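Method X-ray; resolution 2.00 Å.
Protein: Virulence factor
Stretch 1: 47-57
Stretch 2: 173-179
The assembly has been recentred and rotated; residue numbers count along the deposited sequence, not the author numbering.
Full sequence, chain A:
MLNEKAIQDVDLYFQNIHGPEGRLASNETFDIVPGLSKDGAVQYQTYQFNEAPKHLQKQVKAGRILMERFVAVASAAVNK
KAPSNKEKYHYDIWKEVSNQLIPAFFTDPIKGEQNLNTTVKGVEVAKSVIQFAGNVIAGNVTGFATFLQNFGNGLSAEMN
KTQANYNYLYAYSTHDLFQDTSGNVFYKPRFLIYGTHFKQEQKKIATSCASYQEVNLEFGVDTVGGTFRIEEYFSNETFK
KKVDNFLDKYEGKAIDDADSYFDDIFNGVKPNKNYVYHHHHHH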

ATOM      1  N   TYR A  47      -4.855  -3.225  -4.674  1.00 21.65           N
ATOM      2  CA  TYR A  47      -4.927  -4.532  -5.307  1.00 21.98           C
ATOM      3  C   TYR A  47      -6.201  -5.235  -4.899  1.00 22.33           C
ATOM      4  O   TYR A  47      -6.466  -5.428  -3.713  1.00 22.93           O
ATOM      5  CB  TYR A  47      -3.744  -5.418  -4.931  1.00 22.23           C
ATOM      6  CG  TYR A  47      -2.386  -4.838  -5.265  1.00 22.26           C
ATOM      7  CD1 TYR A  47      -2.180  -4.116  -6.446  1.00 23.18           C
ATOM      8  CD2 TYR A  47      -1.301  -5.025  -4.402  1.00 22.92           C
ATOM      9  CE1 TYR A  47      -0.928  -3.568  -6.756  1.00 22.83           C
ATOM     10  CE2 TYR A  47      -0.036  -4.491  -4.713  1.00 22.60           C
ATOM     11  CZ  TYR A  47       0.138  -3.771  -5.895  1.00 22.23           C
ATOM     12  OH  TYR A  47       1.372  -3.241  -6.223  1.00 20.72           O
ATOM     13  N   GLN A  48      -6.982  -5.629  -5.886  1.00 21.40           N
ATOM     14  CA  GLN A  48      -8.105  -6.514  -5.617  1.00 20.88           C
ATOM     15  C   GLN A  48      -7.819  -7.882  -6.196  1.00 20.47           C
ATOM     16  O   GLN A  48      -7.486  -7.999  -7.373  1.00 21.02           O
ATOM     17  CB  GLN A  48      -9.409  -5.943  -6.168  1.00 19.93           C
ATOM     18  CG  GLN A  48     -10.595  -6.841  -5.825  1.00 20.71           C
ATOM     19  CD  GLN A  48     -11.917  -6.317  -6.346  1.00 22.21           C
ATOM     20  OE1 GLN A  48     -12.112  -5.105  -6.486  1.00 21.32           O
ATOM     21  NE2 GLN A  48     -12.836  -7.234  -6.641  1.00 20.82           N
ATOM     22  N   PHE A  49      -7.944  -8.912  -5.368  1.00 20.84           N
ATOM     23  CA  PHE A  49      -7.680 -10.272  -5.803  1.00 21.46           C
ATOM     24  C   PHE A  49      -8.988 -10.997  -6.055  1.00 21.95           C
ATOM     25  O   PHE A  49      -9.691 -11.349  -5.114  1.00 22.33           O
ATOM     26  CB  PHE A  49      -6.807 -11.028  -4.785  1.00 21.01           C
ATOM     27  CG  PHE A  49      -5.491 -10.367  -4.527  1.00 20.76           C
ATOM     28  CD1 PHE A  49      -4.578 -10.160  -5.569  1.00 20.30           C
ATOM     29  CD2 PHE A  49      -5.171  -9.912  -3.246  1.00 23.87           C
ATOM     30  CE1 PHE A  49      -3.339  -9.530  -5.332  1.00 21.72           C
ATOM     31  CE2 PHE A  49      -3.948  -9.284  -3.001  1.00 23.93           C
ATOM     32  CZ  PHE A  49      -3.035  -9.092  -4.039  1.00 22.04           C
ATOM     33  N   ASN A  50      -9.295 -11.173  -7.343  1.00 23.15           N
ATOM     34  CA  ASN A  50     -10.527 -11.810  -7.845  1.00 23.78           C
ATOM     35  C   ASN A  50     -11.745 -10.904  -7.799  1.00 24.45           C
ATOM     36  O   ASN A  50     -11.902 -10.114  -6.883  1.00 23.51           O
ATOM     37  CB  ASN A  50     -10.820 -13.133  -7.119  1.00 24.13           C
ATOM     38  CG  ASN A  50      -9.706 -14.145  -7.277  1.00 23.75           C
ATOM     39  OD1 ASN A  50      -9.176 -14.329  -8.369  1.00 23.76           O
ATOM     40  ND2 ASN A  50      -9.353 -14.817  -6.180  1.00 23.27           N
ATOM     41  N   GLU A  51     -12.601 -11.030  -8.813  1.00 25.91           N
ATOM     42  CA  GLU A  51     -13.896 -10.361  -8.819  1.00 27.76           C
ATOM     43  C   GLU A  51     -14.736 -10.912  -7.677  1.00 28.29           C
ATOM     44  O   GLU A  51     -14.660 -12.101  -7.358  1.00 28.64           O
ATOM     45  CB  GLU A  51     -14.615 -10.566 -10.158  1.00 28.14           C
ATOM     46  CG  GLU A  51     -14.026  -9.767 -11.339  1.00 29.94           C
ATOM     47  CD  GLU A  51     -14.578  -8.343 -11.442  1.00 33.79           C
ATOM     48  OE1 GLU A  51     -15.420  -7.945 -10.594  1.00 35.61           O
ATOM     49  OE2 GLU A  51     -14.166  -7.606 -12.373  1.00 35.92           O
ATOM     50  N   ALA A  52     -15.497 -10.025  -7.051  1.00 28.90           N
ATOM     51  CA  ALA A  52     -16.403 -10.371  -5.968  1.00 30.23           C
ATOM     52  C   ALA A  52     -17.662 -11.057  -6.512  1.00 31.03           C
ATOM     53  O   ALA A  52     -18.103 -10.734  -7.610  1.00 30.71           O
ATOM     54  CB  ALA A  52     -16.785  -9.115  -5.203  1.00 29.51           C
ATOM     55  N   PRO A  53     -18.222 -12.025  -5.749  1.00 32.13           N
ATOM     56  CA  PRO A  53     -19.543 -12.550  -6.084  1.00 32.39           C
ATOM     57  C   PRO A  53     -20.612 -11.477  -5.915  1.00 32.35           C
ATOM     58  O   PRO A  53     -20.425 -10.514  -5.161  1.00 31.81           O
ATOM     59  CB  PRO A  53     -19.752 -13.677  -5.066  1.00 32.69           C
ATOM     60  CG  PRO A  53     -18.860 -13.336  -3.923  1.00 32.88           C
ATOM     61  CD  PRO A  53     -17.666 -12.677  -4.547  1.00 32.46           C
ATOM     62  N   LYS A  54     -21.731 -11.659  -6.611  1.00 32.87           N
ATOM     63  CA  LYS A  54     -22.791 -10.647  -6.686  1.00 33.53           C
ATOM     64  C   LYS A  54     -23.107  -9.997  -5.336  1.00 33.08           C
ATOM     65  O   LYS A  54     -23.213  -8.773  -5.245  1.00 32.96           O
ATOM     66  CB  LYS A  54     -24.057 -11.230  -7.341  1.00 33.49           C
ATOM     67  CG  LYS A  54     -23.885 -11.569  -8.829  1.00 37.27           C
ATOM     68  CD  LYS A  54     -23.826 -13.098  -9.142  1.00 40.69           C
ATOM     69  CE  LYS A  54     -22.416 -13.719  -8.994  1.00 41.44           C
ATOM     70  NZ  LYS A  54     -22.253 -14.450  -7.704  1.00 40.03           N
ATOM     71  N   HIS A  55     -23.206 -10.812  -4.288  1.00 33.43           N
ATOM     72  CA  HIS A  55     -23.566 -10.327  -2.948  1.00 33.73           C
ATOM     73  C   HIS A  55     -22.452  -9.598  -2.165  1.00 34.26           C
ATOM     74  O   HIS A  55     -22.695  -9.119  -1.047  1.00 34.64           O
ATOM     75  CB  HIS A  55     -24.148 -11.470  -2.106  1.00 34.21           C
ATOM     76  CG  HIS A  55     -23.134 -12.476  -1.648  1.00 34.49           C
ATOM     77  ND1 HIS A  55     -22.682 -12.539  -0.346  1.00 35.81           N
ATOM     78  CD2 HIS A  55     -22.497 -13.470  -2.312  1.00 35.06           C
ATOM     79  CE1 HIS A  55     -21.810 -13.522  -0.228  1.00 34.05           C
ATOM     80  NE2 HIS A  55     -21.680 -14.104  -1.406  1.00 35.41           N
ATOM     81  N   LEU A  56     -21.249  -9.499  -2.736  1.00 34.03           N
ATOM     82  CA  LEU A  56     -20.152  -8.792  -2.050  1.00 33.99           C
ATOM     83  C   LEU A  56     -19.641  -7.554  -2.800  1.00 33.53           C
ATOM     84  O   LEU A  56     -18.891  -6.758  -2.238  1.00 33.54           O
ATOM     85  CB  LEU A  56     -18.993  -9.757  -1.711  1.00 33.55           C
ATOM     86  CG  LEU A  56     -19.250 -10.834  -0.640  1.00 33.97           C
ATOM     87  CD1 LEU A  56     -18.146 -11.886  -0.635  1.00 32.99           C
ATOM     88  CD2 LEU A  56     -19.430 -10.235   0.762  1.00 34.55           C
ATOM     89  N   GLN A  57     -20.060  -7.395  -4.056  1.00 33.64           N
ATOM     90  CA  GLN A  57     -19.592  -6.307  -4.940  1.00 33.36           C
ATOM     91  C   GLN A  57     -19.777  -4.884  -4.395  1.00 32.87           C
ATOM     92  O   GLN A  57     -18.867  -4.051  -4.505  1.00 31.53           O
ATOM     93  CB  GLN A  57     -20.186  -6.452  -6.349  1.00 33.75           C
ATOM     94  CG  GLN A  57     -19.749  -7.745  -7.029  1.00 36.42           C
ATOM     95  CD  GLN A  57     -20.082  -7.809  -8.503  1.00 39.99           C
ATOM     96  OE1 GLN A  57     -19.897  -6.838  -9.244  1.00 42.81           O
ATOM     97  NE2 GLN A  57     -20.562  -8.965  -8.944  1.00 41.46           N
ATOM     98  N   SER A 173      -3.457  -0.951  -0.227  1.00 19.13           N
ATOM     99  CA  SER A 173      -4.482  -1.824   0.318  1.00 19.31           C
ATOM    100  C   SER A 173      -4.650  -3.051  -0.577  1.00 20.06           C
ATOM    101  O   SER A 173      -4.352  -2.990  -1.782  1.00 19.28           O
ATOM    102  CB  SER A 173      -5.833  -1.084   0.504  1.00 19.87           C
ATOM    103  OG  SER A 173      -6.404  -0.672  -0.731  1.00 21.73           O
ATOM    104  N   THR A 174      -5.075  -4.165   0.032  1.00 20.13           N
ATOM    105  CA  THR A 174      -5.461  -5.381  -0.695  1.00 20.92           C
ATOM    106  C   THR A 174      -6.912  -5.705  -0.358  1.00 21.30           C
ATOM    107  O   THR A 174      -7.400  -5.430   0.751  1.00 21.98           O
ATOM    108  CB  THR A 174      -4.580  -6.629  -0.402  1.00 20.60           C
ATOM    109  OG1 THR A 174      -4.920  -7.179   0.874  1.00 24.75           O
ATOM    110  CG2 THR A 174      -3.082  -6.301  -0.446  1.00 19.78           C
ATOM    111  N   HIS A 175      -7.600  -6.267  -1.336  1.00 20.90           N
ATOM    112  CA  HIS A 175      -9.019  -6.561  -1.224  1.00 20.93           C
ATOM    113  C   HIS A 175      -9.164  -8.013  -1.660  1.00 21.46           C
ATOM    114  O   HIS A 175      -9.160  -8.326  -2.857  1.00 21.72           O
ATOM    115  CB  HIS A 175      -9.840  -5.499  -2.020  1.00 19.82           C
ATOM    116  CG  HIS A 175      -9.591  -4.108  -1.528  1.00 19.37           C
ATOM    117  ND1 HIS A 175     -10.339  -3.527  -0.523  1.00 17.56           N
ATOM    118  CD2 HIS A 175      -8.577  -3.245  -1.784  1.00 18.28           C
ATOM    119  CE1 HIS A 175      -9.839  -2.343  -0.232  1.00 20.11           C
ATOM    120  NE2 HIS A 175      -8.760  -2.152  -0.974  1.00 20.30           N
ATOM    121  N   ASP A 176      -9.170  -8.900  -0.656  1.00 22.01           N
ATOM    122  CA  ASP A 176      -9.105 -10.345  -0.857  1.00 22.56           C
ATOM    123  C   ASP A 176     -10.485 -10.952  -0.982  1.00 22.66           C
ATOM    124  O   ASP A 176     -11.286 -10.847  -0.065  1.00 22.39           O
ATOM    125  CB  ASP A 176      -8.429 -11.074   0.318  1.00 22.42           C
ATOM    126  CG  ASP A 176      -7.085 -10.490   0.710  1.00 23.82           C
ATOM    127  OD1 ASP A 176      -6.448  -9.784  -0.100  1.00 25.08           O
ATOM    128  OD2 ASP A 176      -6.684 -10.746   1.860  1.00 26.08           O
ATOM    129  N   LEU A 177     -10.727 -11.620  -2.108  1.00 22.86           N
ATOM    130  CA  LEU A 177     -11.961 -12.394  -2.326  1.00 23.66           C
ATOM    131  C   LEU A 177     -11.584 -13.837  -2.560  1.00 23.59           C
ATOM    132  O   LEU A 177     -11.356 -14.248  -3.689  1.00 24.35           O
ATOM    133  CB  LEU A 177     -12.763 -11.819  -3.506  1.00 23.23           C
ATOM    134  CG  LEU A 177     -13.221 -10.477  -2.952  1.00 25.23           C
ATOM    135  CD1 LEU A 177     -12.701  -9.260  -3.718  1.00 23.05           C
ATOM    136  CD2 LEU A 177     -14.708 -10.451  -2.586  1.00 23.62           C
ATOM    137  N   PHE A 178     -11.476 -14.582  -1.467  1.00 24.35           N
ATOM    138  CA  PHE A 178     -10.980 -15.941  -1.474  1.00 25.30           C
ATOM    139  C   PHE A 178     -11.987 -16.838  -0.764  1.00 26.64           C
ATOM    140  O   PHE A 178     -12.784 -16.367   0.061  1.00 26.41           O
ATOM    141  CB  PHE A 178      -9.652 -16.038  -0.693  1.00 24.91           C
ATOM    142  CG  PHE A 178      -8.488 -15.320  -1.336  1.00 24.15           C
ATOM    143  CD1 PHE A 178      -8.183 -15.504  -2.693  1.00 23.95           C
ATOM    144  CD2 PHE A 178      -7.672 -14.491  -0.574  1.00 25.37           C
ATOM    145  CE1 PHE A 178      -7.095 -14.852  -3.285  1.00 23.02           C
ATOM    146  CE2 PHE A 178      -6.578 -13.836  -1.154  1.00 23.09           C
ATOM    147  CZ  PHE A 178      -6.298 -14.015  -2.516  1.00 24.37           C
ATOM    148  N   GLN A 179     -11.900 -18.133  -1.042  1.00 28.69           N
ATOM    149  CA  GLN A 179     -12.730 -19.144  -0.383  1.00 30.89           C
ATOM    150  C   GLN A 179     -12.203 -19.548   0.990  1.00 31.96           C
ATOM    151  O   GLN A 179     -11.004 -19.854   1.139  1.00 32.64           O
ATOM    152  CB  GLN A 179     -12.797 -20.398  -1.245  1.00 31.23           C
ATOM    153  CG  GLN A 179     -13.709 -20.321  -2.431  1.00 33.57           C
ATOM    154  CD  GLN A 179     -13.572 -21.547  -3.313  1.00 36.83           C
ATOM    155  OE1 GLN A 179     -14.069 -22.621  -2.980  1.00 40.03           O
ATOM    156  NE2 GLN A 179     -12.875 -21.396  -4.435  1.00 37.69           N
TER

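Residues 173–179 form a strand that runs parallel to strand 47–49, their directions differing by only 10°. In a parallel pair, alternate residues of one strand both give and receive, so Tyr47 and Phe49 carry the stretch 1 half of the ladder.

Ser173 opens it: its O accepts from Tyr47 N at 2.9 Å, almost perfectly in line. Ser173 OG, on a p rotamer, hydrogen-bonds His175 NE2 at 2.8 Å within the strand.

Thr174, a beta-branched residue well suited to extended backbone, pairs with Tyr47. Its CA makes a CA-H...O contact with Tyr47 O (3.2 Å), and its CB lies 3.8 Å from Phe49 CE2, so an aliphatic surface meets the aromatic ring.

His175 is bonded through both backbone groups: its N donates to Tyr47 O (2.8 Å, noticeably bent), and its O accepts from Phe49 N (2.9 Å). Its side chain shares a sheet face with that of Gln48, whose CG comes 4.1 Å from His175 CB.

Asp176 returns to the face of Thr174 and Phe49. Its OD1 accepts from Thr174 OG1 (3.2 Å) and lies 3.4 Å from Phe49 CD2, at the ring edge, where the slightly positive ring hydrogens suit a carboxylate.

Leu177 is the hub, with 119 Å² covered. Its N donates to Phe49 O (3.2 Å), and its O accepts from Asn50 ND2 (3.2 Å), so an amide side chain continues the bonding where strand 47–49 has ended. Within stretch 1, Gln48 NE2 donates to Asn50 O (3.0 Å), linking the strand to the first residue of the loop. Leu177 CD2 makes apolar contacts, 3.6 Å from Ala52 CB and 4.2 Å from both Pro53 CD and Leu56 CD1, while Leu177 CD1 lies 3.6 Å from Gln48 NE2.

Phe178 starts sideways, but its ring reaches back, placing CZ 3.8 Å from Phe49 CB. Gln179, exposed, makes no contact with stretch 1.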